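ABC transporter periplasmic peptide-binding protein (Pseudoalteromonas, PDB 4QFL) binds dipeptides in the periplasm, here Ala-Phe, and probably delivers them to an ABC transporter for uptake into the cell. Local coordinates at residues R111-N114 and A115-I119; Y190-A193 and L194-N197; P465-D468 and L469-K473. One frame throughout, in Å; residues are numbered along the deposited sequence.

Interaction 1 of 3, residues R111-N114 and A115-I119; sequences REFN and ADDVI
R111 grips the carboxylate of D117 end-on with two nitrogens: NH1 lies 2.8 Å from D117 OD2 in a nearly straight bond (174°), and NH2 lies 2.9 Å from D117 OD1. OD2 is met on its syn side, close to the guanidinium plane, whereas OD1 is approached from above the carboxylate, whose plane is turned 32° from the guanidinium. D117 OD2 also accepts from N114 N at 2.8 Å, nearly along its C-O axis. N114 OD1 caps D116 N at 2.8 Å, and D117 N reaches N114 O at 3.0 Å; N114 and D117 form a capping box at the start of helix 115-126. N114 CG stands between its backbone N and carbonyl carbon (chi1 64°), which turns the amide back over the first helical turn. One water joins N114 ND2 to D116 OD2, while D116 OD1 makes a salt bridge with R157.

A second bond from R111 NH1, to E112 O at 2.9 Å, steadies the guanidinium. On the apolar side, the ring edge of F113 meets V118, CE1 to CG2 at 3.7 Å, and both residues rest on L95. D117 OD1 also accepts from K188 N, at the start of helix 188-196. Four N-H donors, from R111, N114 and K188, thus converge on the carboxylate of D117, an environment likely to favour its ionised form, and its charge would complement the N-terminal end of the helix dipole.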
loop_
_atom_site.group_PDB
_atom_site.type_symbol
_atom_site.label_atom_id
_atom_site.label_comp_id
_atom_site.label_asym_id
_atom_site.label_seq_id
_atom_site.Cartn_x
_atom_site.Cartn_y
_atom_site.Cartn_z
ATOM N N ARG A 111 -22.899 2.994 -23.397
ATOM C CA ARG A 111 -23.595 3.746 -22.362
ATOM C C ARG A 111 -22.594 4.376 -21.400
ATOM O O ARG A 111 -21.416 4.028 -21.402
ATOM C CB ARG A 111 -24.570 2.845 -21.599
ATOM C CG ARG A 111 -23.912 1.703 -20.852
ATOM C CD ARG A 111 -24.730 1.284 -19.642
ATOM N NE ARG A 111 -24.102 0.177 -18.921
ATOM C CZ ARG A 111 -23.269 0.332 -17.894
ATOM N NH1 ARG A 111 -22.970 1.545 -17.448
ATOM N NH2 ARG A 111 -22.750 -0.733 -17.292
ATOM N N GLU A 112 -23.062 5.320 -20.592
ATOM C CA GLU A 112 -22.198 5.962 -19.616
ATOM C C GLU A 112 -22.253 5.254 -18.265
ATOM O O GLU A 112 -23.121 4.415 -18.007
ATOM C CB GLU A 112 -22.563 7.445 -19.473
ATOM C CG GLU A 112 -22.423 8.231 -20.771
ATOM C CD GLU A 112 -22.617 9.721 -20.591
ATOM O OE1 GLU A 112 -23.171 10.125 -19.549
ATOM O OE2 GLU A 112 -22.218 10.493 -21.489
ATOM N N PHE A 113 -21.304 5.605 -17.409
ATOM C CA PHE A 113 -21.231 5.096 -16.046
ATOM C C PHE A 113 -22.544 5.241 -15.261
ATOM O O PHE A 113 -23.179 6.304 -15.258
ATOM C CB PHE A 113 -20.085 5.798 -15.309
ATOM C CG PHE A 113 -20.205 5.736 -13.832
ATOM C CD1 PHE A 113 -20.081 4.527 -13.172
ATOM C CD2 PHE A 113 -20.446 6.881 -13.097
ATOM C CE1 PHE A 113 -20.201 4.459 -11.799
ATOM C CE2 PHE A 113 -20.570 6.827 -11.727
ATOM C CZ PHE A 113 -20.446 5.609 -11.074
ATOM N N ASN A 114 -22.957 4.159 -14.606
ATOM C CA ASN A 114 -24.148 4.201 -13.762
ATOM C C ASN A 114 -24.054 3.209 -12.620
ATOM O O ASN A 114 -23.000 2.593 -12.407
ATOM C CB ASN A 114 -25.427 3.972 -14.580
ATOM C CG ASN A 114 -25.480 2.596 -15.207
ATOM O OD1 ASN A 114 -24.994 1.620 -14.638
ATOM N ND2 ASN A 114 -26.067 2.511 -16.399
ATOM N N ALA A 115 -25.151 3.072 -11.882
ATOM C CA ALA A 115 -25.214 2.196 -10.712
ATOM C C ALA A 115 -24.783 0.756 -10.991
ATOM O O ALA A 115 -24.241 0.087 -10.121
ATOM C CB ALA A 115 -26.617 2.218 -10.123
ATOM N N ASP A 116 -25.054 0.274 -12.201
ATOM C CA ASP A 116 -24.714 -1.094 -12.574
ATOM C C ASP A 116 -23.214 -1.375 -12.467
ATOM O O ASP A 116 -22.807 -2.486 -12.125
ATOM C CB ASP A 116 -25.194 -1.386 -13.992
ATOM C CG ASP A 116 -26.692 -1.546 -14.072
ATOM O OD1 ASP A 116 -27.308 -1.827 -13.023
ATOM O OD2 ASP A 116 -27.249 -1.411 -15.183
ATOM N N ASP A 117 -22.405 -0.366 -12.769
ATOM C CA ASP A 117 -20.949 -0.481 -12.708
ATOM C C ASP A 117 -20.454 -0.574 -11.275
ATOM O O ASP A 117 -19.502 -1.297 -10.969
ATOM C CB ASP A 117 -20.316 0.716 -13.401
ATOM C CG ASP A 117 -20.762 0.845 -14.842
ATOM O OD1 ASP A 117 -20.533 -0.111 -15.610
ATOM O OD2 ASP A 117 -21.357 1.889 -15.195
ATOM N N VAL A 118 -21.115 0.162 -10.391
ATOM C CA VAL A 118 -20.774 0.139 -8.978
ATOM C C VAL A 118 -21.104 -1.221 -8.399
ATOM O O VAL A 118 -20.281 -1.841 -7.716
ATOM C CB VAL A 118 -21.520 1.239 -8.217
ATOM C CG1 VAL A 118 -21.249 1.150 -6.721
ATOM C CG2 VAL A 118 -21.116 2.607 -8.760
ATOM N N ILE A 119 -22.309 -1.695 -8.692
ATOM C CA ILE A 119 -22.744 -2.978 -8.181
ATOM C C ILE A 119 -21.850 -4.088 -8.712
ATOM O O ILE A 119 -21.478 -4.988 -7.966
ATOM C CB ILE A 119 -24.228 -3.239 -8.488
ATOM C CG1 ILE A 119 -25.069 -2.098 -7.907
ATOM C CG2 ILE A 119 -24.659 -4.545 -7.876
ATOM C CD1 ILE A 119 -26.454 -1.956 -8.504
HETATM O O HOH W 1 -27.078 -0.386 -17.437
#

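Interaction 2 of 3, residues Y190-A193 and L194-N197; sequences YAMA and LKAN
Y190 O accepts the amide L194 N at 2.9 Å, with an N-H...O angle of 173° and the donor almost in line with the carbonyl bond. The next two rungs, A191 O with K195 N at 3.1 Å and M192 O with A196 N, repeat the i to i+4 pattern. The fourth, N197 N to A193 O, is weak, and N197 N has a second weak bond to L194 O, so the regular bonding slackens here.

The same four-residue step brings L194 over the aromatic ring of Y190. Its CD1 methyl stands above one face, 3.8 Å from the ring centroid and 24° off the normal, a CH-pi contact displaced toward the hydroxyl end; the closest ring atom, Y190 CZ, is 3.5 Å from L194 CD1. L194 CG follows behind, 3.7 Å from Y190 CE1. Y190 CG is anti to the backbone N (chi1 -178°), which sends the ring outward from the helix, where L194 CD1 can lie over its face. The phenol is fixed at its far end, since Y190 OH is hydrogen-bonded to Y206 O, and its ring meets those of F203 and F107. An alanine at Y190 would remove this ring and hydroxyl, which is likely to leave L194 CD1 without its aromatic platform and Y206 O without that partner.

A191 O has a second donor, Y132 OH. A191 and M192 touch F120 of helix 115-126. N197 follows helix 188-196, and its ND2 is hydrogen-bonded to Q199 OE1. Y190, A191 and L194 are buried on one side, whereas K195, A196 and N197 are exposed, as on a helix at the protein surface, its aromatic-leucine pair spaced i to i+4.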
loop_
_atom_site.group_PDB
_atom_site.type_symbol
_atom_site.label_atom_id
_atom_site.label_comp_id
_atom_site.label_asym_id
_atom_site.label_seq_id
_atom_site.Cartn_x
_atom_site.Cartn_y
_atom_site.Cartn_z
ATOM N N TYR A 190 -17.802 -3.629 -20.357
ATOM C CA TYR A 190 -16.587 -4.290 -20.806
ATOM C C TYR A 190 -16.572 -5.706 -20.261
ATOM O O TYR A 190 -16.376 -6.665 -21.004
ATOM C CB TYR A 190 -15.360 -3.512 -20.321
ATOM C CG TYR A 190 -14.016 -4.057 -20.763
ATOM C CD1 TYR A 190 -13.813 -4.534 -22.054
ATOM C CD2 TYR A 190 -12.941 -4.067 -19.893
ATOM C CE1 TYR A 190 -12.586 -5.024 -22.450
ATOM C CE2 TYR A 190 -11.715 -4.549 -20.278
ATOM C CZ TYR A 190 -11.537 -5.029 -21.559
ATOM O OH TYR A 190 -10.299 -5.507 -21.943
ATOM N N ALA A 191 -16.805 -5.835 -18.963
ATOM C CA ALA A 191 -16.770 -7.148 -18.314
ATOM C C ALA A 191 -17.763 -8.133 -18.919
ATOM O O ALA A 191 -17.434 -9.295 -19.125
ATOM C CB ALA A 191 -17.008 -7.011 -16.827
ATOM N N MET A 192 -18.975 -7.666 -19.196
ATOM C CA MET A 192 -20.014 -8.507 -19.787
ATOM C C MET A 192 -19.711 -8.846 -21.247
ATOM O O MET A 192 -20.061 -9.920 -21.735
ATOM C CB MET A 192 -21.378 -7.819 -19.665
ATOM C CG MET A 192 -21.918 -7.775 -18.245
ATOM S SD MET A 192 -21.627 -9.340 -17.382
ATOM C CE MET A 192 -20.256 -8.903 -16.322
ATOM N N ALA A 193 -19.046 -7.923 -21.930
ATOM C CA ALA A 193 -18.594 -8.135 -23.301
ATOM C C ALA A 193 -17.546 -9.246 -23.390
ATOM O O ALA A 193 -17.674 -10.178 -24.188
ATOM C CB ALA A 193 -18.030 -6.847 -23.864
ATOM N N LEU A 194 -16.500 -9.134 -22.580
ATOM C CA LEU A 194 -15.460 -10.150 -22.534
ATOM C C LEU A 194 -16.015 -11.521 -22.160
ATOM O O LEU A 194 -15.615 -12.539 -22.723
ATOM C CB LEU A 194 -14.370 -9.735 -21.549
ATOM C CG LEU A 194 -13.512 -8.532 -21.935
ATOM C CD1 LEU A 194 -12.489 -8.279 -20.852
ATOM C CD2 LEU A 194 -12.819 -8.784 -23.253
ATOM N N LYS A 195 -16.936 -11.543 -21.204
ATOM C CA LYS A 195 -17.589 -12.784 -20.795
ATOM C C LYS A 195 -18.220 -13.485 -21.995
ATOM O O LYS A 195 -18.041 -14.688 -22.187
ATOM C CB LYS A 195 -18.638 -12.509 -19.714
ATOM C CG LYS A 195 -19.420 -13.715 -19.244
ATOM C CD LYS A 195 -20.320 -13.352 -18.073
ATOM C CE LYS A 195 -21.451 -14.354 -17.897
ATOM N NZ LYS A 195 -20.976 -15.719 -17.538
ATOM N N ALA A 196 -18.942 -12.727 -22.811
ATOM C CA ALA A 196 -19.550 -13.282 -24.013
ATOM C C ALA A 196 -18.527 -14.046 -24.853
ATOM O O ALA A 196 -18.842 -15.069 -25.442
ATOM C CB ALA A 196 -20.194 -12.186 -24.829
ATOM N N ASN A 197 -17.298 -13.554 -24.904
ATOM C CA ASN A 197 -16.251 -14.231 -25.657
ATOM C C ASN A 197 -15.462 -15.238 -24.834
ATOM O O ASN A 197 -14.524 -15.858 -25.339
ATOM C CB ASN A 197 -15.285 -13.207 -26.257
ATOM C CG ASN A 197 -15.921 -12.389 -27.342
ATOM O OD1 ASN A 197 -16.995 -12.736 -27.831
ATOM N ND2 ASN A 197 -15.265 -11.304 -27.739
#

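Interaction 3 of 3, residues P465-D468 and L469-K473; sequences PEFD and LLLTK
P465-D468 and L469-K473 run on as one helix, with phi close to -60° throughout, and four backbone bonds of the i to i+4 kind join them. They are uneven. L469 N to P465 O and T472 N to D468 O are both 2.9 Å, the latter lying in the carbonyl plane of D468. The two between them are weak: L470 N stands 3.5 Å from E466 O, and L471 N is 3.3 Å from F467 O. Just before the helix, N464 OD1 accepts from F467 N, which serves one of the first-turn amides.

The side-chain contact is that of F467 with L471, one turn further on. F467 CG is anti to its backbone N (chi1 175°), whereas L471 CG is anti to its carbonyl carbon (chi1 -55°); these opposite leanings bring the ring and the isobutyl group together over the buried side of the helix. L471 CD1 touches F467 CE2 at 3.6 Å, while L471 CD2 lies over one face of the ring, with F467 CZ its nearest ring atom at 4.1 Å.

D468 directs its polar end outside the helix: D468 OD2 accepts from C450 N at the start of helix 450-454, and the disulfide between C450 and C463 ties that same point to the residue two before helix 465-475. F467 leans on M493 and I494 of helix 480-497 and on L448 of helix 445-448, and its ring meets W462. L470 also reaches M493, L471 rests on F444 and S445, and the packed side of helix 465-475 thereby meets both helix 480-497 and helix 445-448.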
loop_
_atom_site.group_PDB
_atom_site.type_symbol
_atom_site.label_atom_id
_atom_site.label_comp_id
_atom_site.label_asym_id
_atom_site.label_seq_id
_atom_site.Cartn_x
_atom_site.Cartn_y
_atom_site.Cartn_z
ATOM N N PRO A 465 -6.365 -13.593 17.980
ATOM C CA PRO A 465 -7.762 -13.143 18.044
ATOM C C PRO A 465 -7.995 -12.069 19.117
ATOM O O PRO A 465 -8.878 -11.232 18.989
ATOM C CB PRO A 465 -8.525 -14.437 18.360
ATOM C CG PRO A 465 -7.649 -15.540 17.775
ATOM C CD PRO A 465 -6.240 -15.064 18.036
ATOM N N GLU A 466 -7.189 -12.104 20.167
ATOM C CA GLU A 466 -7.244 -11.121 21.231
ATOM C C GLU A 466 -6.936 -9.722 20.692
ATOM O O GLU A 466 -7.639 -8.761 20.994
ATOM C CB GLU A 466 -6.264 -11.523 22.326
ATOM C CG GLU A 466 -6.730 -12.742 23.150
ATOM C CD GLU A 466 -6.756 -14.089 22.389
ATOM O OE1 GLU A 466 -7.706 -14.872 22.635
ATOM O OE2 GLU A 466 -5.829 -14.386 21.586
ATOM N N PHE A 467 -5.891 -9.636 19.882
ATOM C CA PHE A 467 -5.511 -8.415 19.171
ATOM C C PHE A 467 -6.644 -7.961 18.251
ATOM O O PHE A 467 -7.027 -6.798 18.254
ATOM C CB PHE A 467 -4.229 -8.685 18.362
ATOM C CG PHE A 467 -3.803 -7.544 17.487
ATOM C CD1 PHE A 467 -3.190 -6.429 18.024
ATOM C CD2 PHE A 467 -4.003 -7.595 16.121
ATOM C CE1 PHE A 467 -2.795 -5.391 17.208
ATOM C CE2 PHE A 467 -3.614 -6.559 15.312
ATOM C CZ PHE A 467 -3.017 -5.465 15.852
ATOM N N ASP A 468 -7.193 -8.904 17.486
ATOM C CA ASP A 468 -8.222 -8.605 16.483
ATOM C C ASP A 468 -9.469 -8.046 17.135
ATOM O O ASP A 468 -10.161 -7.199 16.567
ATOM C CB ASP A 468 -8.617 -9.868 15.707
ATOM C CG ASP A 468 -7.581 -10.288 14.691
ATOM O OD1 ASP A 468 -6.453 -9.741 14.718
ATOM O OD2 ASP A 468 -7.893 -11.175 13.873
ATOM N N LEU A 469 -9.762 -8.547 18.327
ATOM C CA LEU A 469 -10.925 -8.092 19.064
ATOM C C LEU A 469 -10.792 -6.603 19.361
ATOM O O LEU A 469 -11.769 -5.861 19.289
ATOM C CB LEU A 469 -11.102 -8.895 20.352
ATOM C CG LEU A 469 -12.416 -8.643 21.076
ATOM C CD1 LEU A 469 -13.580 -8.806 20.113
ATOM C CD2 LEU A 469 -12.532 -9.597 22.224
ATOM N N LEU A 470 -9.583 -6.161 19.689
ATOM C CA LEU A 470 -9.349 -4.733 19.870
ATOM C C LEU A 470 -9.694 -3.972 18.598
ATOM O O LEU A 470 -10.269 -2.886 18.646
ATOM C CB LEU A 470 -7.889 -4.467 20.248
ATOM C CG LEU A 470 -7.433 -4.891 21.643
ATOM C CD1 LEU A 470 -5.927 -4.722 21.809
ATOM C CD2 LEU A 470 -8.198 -4.095 22.687
ATOM N N LEU A 471 -9.330 -4.541 17.455
ATOM C CA LEU A 471 -9.565 -3.875 16.183
ATOM C C LEU A 471 -11.067 -3.767 15.904
ATOM O O LEU A 471 -11.564 -2.739 15.446
ATOM C CB LEU A 471 -8.844 -4.613 15.046
ATOM C CG LEU A 471 -7.333 -4.850 15.187
ATOM C CD1 LEU A 471 -6.751 -5.383 13.893
ATOM C CD2 LEU A 471 -6.614 -3.585 15.585
ATOM N N THR A 472 -11.790 -4.835 16.203
ATOM C CA THR A 472 -13.222 -4.867 15.980
ATOM C C THR A 472 -13.961 -3.837 16.826
ATOM O O THR A 472 -14.852 -3.138 16.339
ATOM C CB THR A 472 -13.761 -6.252 16.301
ATOM O OG1 THR A 472 -13.127 -7.189 15.426
ATOM C CG2 THR A 472 -15.270 -6.300 16.100
ATOM N N LYS A 473 -13.592 -3.748 18.099
ATOM C CA LYS A 473 -14.234 -2.800 18.996
ATOM C C LYS A 473 -13.988 -1.359 18.541
ATOM O O LYS A 473 -14.889 -0.521 18.590
ATOM C CB LYS A 473 -13.773 -3.032 20.434
ATOM C CG LYS A 473 -14.084 -4.442 20.918
ATOM C CD LYS A 473 -13.717 -4.654 22.373
ATOM C CE LYS A 473 -14.155 -6.034 22.844
ATOM N NZ LYS A 473 -14.020 -6.181 24.316
#

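How the interactions relate
None of the eight touching residues of interaction 1 is exposed, against three in interaction 2 and four in interaction 3, whose aromatic-leucine pairs are nonetheless buried. Interaction 1 is governed by charge and capping at a helix start; 190-197 covers the end of helix 188-196 and 465-473 the start of helix 465-475, each pairing an aromatic ring with a leucine four residues on. Interactions 1 and 2 belong to one region: their centres are 15 Å apart, and helices 115-126 and 188-196 meet through F120 and K188, which donates its amide to D117. Interaction 3 stands apart, its centre about 36 Å from that of interaction 1, and packs against other helices, with a disulfide close by.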